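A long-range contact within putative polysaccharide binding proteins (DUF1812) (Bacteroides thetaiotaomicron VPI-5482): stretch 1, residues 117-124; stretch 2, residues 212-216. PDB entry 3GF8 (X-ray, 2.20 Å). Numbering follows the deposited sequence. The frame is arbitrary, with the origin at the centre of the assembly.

Stretch 1 117-124: NKRMETLW
Stretch 2 (212-216) MNTMR

From Lys-118 onward the segment 117-124 is extended, and it has no regular secondary structure over most of its length, with phi/psi near -70/140 from Met-120 to Thr-122. Residues 212-214 end a strand, and the chain continues through Met-215 and Arg-216 without regular structure. The touching parts run 44° apart, with Arg-119 CA 6.4 Å from Asn-213 CA and Leu-123 CA 8.7 Å from Met-215 CA, so the segments diverge along their length. Together they bury 260 Å².

Met-212, a selenomethionine, directs its CA-to-CB bond away from stretch 1 and makes no contact. Asn-213 (phi/psi -142/157) points toward it and makes both direct hydrogen bonds between the stretches. With chi1 at 60° (p) and chi2 at -179°, its amide meets the backbone on both sides of Arg-119: Asn-213 ND2 donates to Lys-118 O at 3.0 Å and a nearly straight 166°, while Asn-213 OD1 accepts from Met-120 N at 2.9 Å and 138°. One side chain thus offers a donor to a backbone carbonyl and an acceptor to a backbone amide two residues on. The arrangement brings Arg-119 CA within 3.3 Å of Asn-213 OD1, although the end of the arginine side chain leads away. A water donates to both Asn-213 OD1 (2.6 Å) and Met-120 O (2.7 Å), adding a bridge to the direct bond.

Thr-214 (chi1 t) turns away, its hydroxyl bonded elsewhere in the structure. Met-215, at phi/psi -85/-153, leaves sideways, but its m, m, m rotamer brings the tip nearer stretch 1. There the contact becomes apolar: selenomethionine Met-120 (chi1 m, chi2 100°, chi3 p), pointing toward stretch 2, sets CE 3.8 Å from SE of selenomethionine Met-215. Leu-123 (t, p) approaches more loosely, CD2 lying 4.4 Å from Met-215 CE. Arg-216 then lies beyond contact.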

# COMPACT_ATOMS: atom_id res chain seq x y z
N ASN A 117 -12.12 4.94 -7.12
CA ASN A 117 -12.58 5.91 -6.13
C ASN A 117 -13.19 5.25 -4.91
O ASN A 117 -14.04 5.84 -4.26
CB ASN A 117 -13.57 6.94 -6.74
CG ASN A 117 -14.75 6.30 -7.44
OD1 ASN A 117 -14.99 5.09 -7.32
ND2 ASN A 117 -15.49 7.10 -8.20
N LYS A 118 -12.78 4.03 -4.63
CA LYS A 118 -13.26 3.32 -3.45
C LYS A 118 -12.13 3.23 -2.43
O LYS A 118 -10.95 3.31 -2.78
CB LYS A 118 -13.74 1.92 -3.83
CG LYS A 118 -12.61 0.93 -4.05
CD LYS A 118 -13.09 -0.48 -4.49
CE LYS A 118 -12.91 -0.73 -5.99
NZ LYS A 118 -13.12 -2.19 -6.41
N ARG A 119 -12.46 3.04 -1.16
CA ARG A 119 -11.43 2.72 -0.20
C ARG A 119 -11.18 1.23 -0.27
O ARG A 119 -12.04 0.48 0.07
CB ARG A 119 -11.78 3.14 1.23
CG ARG A 119 -10.62 2.81 2.19
CD ARG A 119 -10.84 3.40 3.54
NE ARG A 119 -12.03 2.82 4.16
CZ ARG A 119 -12.65 3.30 5.24
NH1 ARG A 119 -12.22 4.39 5.88
NH2 ARG A 119 -13.72 2.67 5.69
N MSE A 120 -10.02 0.79 -0.75
CA MSE A 120 -9.72 -0.65 -0.81
C MSE A 120 -9.49 -1.24 0.58
O MSE A 120 -8.89 -0.60 1.43
CB MSE A 120 -8.46 -0.91 -1.60
CG MSE A 120 -8.65 -0.90 -3.04
SE MSE A 120 -8.07 0.78 -3.68
CE MSE A 120 -6.30 0.29 -3.81
N GLU A 121 -9.93 -2.48 0.78
CA GLU A 121 -9.49 -3.25 1.95
C GLU A 121 -7.96 -3.37 1.90
O GLU A 121 -7.34 -3.54 0.79
CB GLU A 121 -10.18 -4.62 2.01
CG GLU A 121 -9.72 -5.66 0.98
CD GLU A 121 -10.38 -5.57 -0.39
OE1 GLU A 121 -11.05 -4.58 -0.70
OE2 GLU A 121 -10.23 -6.54 -1.18
N THR A 122 -7.36 -3.21 3.07
CA THR A 122 -5.92 -3.08 3.19
C THR A 122 -5.27 -4.38 2.79
O THR A 122 -5.75 -5.48 3.14
CB THR A 122 -5.52 -2.68 4.61
OG1 THR A 122 -6.03 -1.38 4.86
CG2 THR A 122 -3.98 -2.68 4.78
N LEU A 123 -4.21 -4.21 1.98
CA LEU A 123 -3.50 -5.29 1.37
C LEU A 123 -2.07 -5.39 1.92
O LEU A 123 -1.35 -4.38 1.95
CB LEU A 123 -3.44 -5.07 -0.14
CG LEU A 123 -2.77 -6.19 -0.92
CD1 LEU A 123 -3.66 -7.45 -0.86
CD2 LEU A 123 -2.53 -5.74 -2.35
N TRP A 124 -1.68 -6.59 2.35
CA TRP A 124 -0.28 -6.86 2.75
C TRP A 124 0.35 -7.96 1.90
O TRP A 124 -0.32 -8.94 1.54
CB TRP A 124 -0.18 -7.31 4.23
CG TRP A 124 -0.53 -6.30 5.28
CD1 TRP A 124 0.34 -5.49 5.95
CD2 TRP A 124 -1.83 -6.03 5.82
NE1 TRP A 124 -0.35 -4.72 6.87
CE2 TRP A 124 -1.68 -5.03 6.80
CE3 TRP A 124 -3.11 -6.52 5.56
CZ2 TRP A 124 -2.77 -4.50 7.52
CZ3 TRP A 124 -4.19 -6.00 6.28
CH2 TRP A 124 -4.00 -5.01 7.25
N MSE A 212 -8.09 9.84 0.14
CA MSE A 212 -7.78 9.02 -1.04
C MSE A 212 -6.98 7.82 -0.63
O MSE A 212 -6.38 7.81 0.45
CB MSE A 212 -6.91 9.85 -1.96
CG MSE A 212 -7.52 11.24 -2.22
SE MSE A 212 -6.57 12.31 -3.54
CE MSE A 212 -6.98 11.37 -5.05
N ASN A 213 -6.91 6.82 -1.50
CA ASN A 213 -5.91 5.76 -1.33
C ASN A 213 -5.28 5.27 -2.63
O ASN A 213 -5.83 5.40 -3.69
CB ASN A 213 -6.40 4.58 -0.45
CG ASN A 213 -7.64 3.85 -0.97
OD1 ASN A 213 -8.11 2.90 -0.31
ND2 ASN A 213 -8.21 4.30 -2.07
N THR A 214 -4.09 4.70 -2.54
CA THR A 214 -3.49 4.15 -3.74
C THR A 214 -2.76 2.86 -3.39
O THR A 214 -2.73 2.44 -2.24
CB THR A 214 -2.53 5.17 -4.41
OG1 THR A 214 -2.13 4.66 -5.69
CG2 THR A 214 -1.29 5.45 -3.51
N MSE A 215 -2.18 2.24 -4.41
CA MSE A 215 -1.37 1.04 -4.21
C MSE A 215 0.06 1.53 -3.84
O MSE A 215 0.18 2.63 -3.31
CB MSE A 215 -1.48 0.17 -5.46
CG MSE A 215 -2.92 -0.33 -5.69
SE MSE A 215 -3.26 -1.90 -4.65
CE MSE A 215 -2.17 -3.05 -5.79
N ARG A 216 1.11 0.76 -4.11
CA ARG A 216 2.42 0.99 -3.53
C ARG A 216 3.00 2.31 -3.95
O ARG A 216 2.87 2.69 -5.13
CB ARG A 216 3.40 -0.10 -3.95
CG ARG A 216 3.01 -1.49 -3.43
CD ARG A 216 4.16 -2.46 -3.58
NE ARG A 216 5.21 -2.13 -2.62
CZ ARG A 216 6.50 -2.43 -2.77
NH1 ARG A 216 6.95 -3.03 -3.86
NH2 ARG A 216 7.35 -2.11 -1.82
O HOH W 1 -6.93 1.30 1.35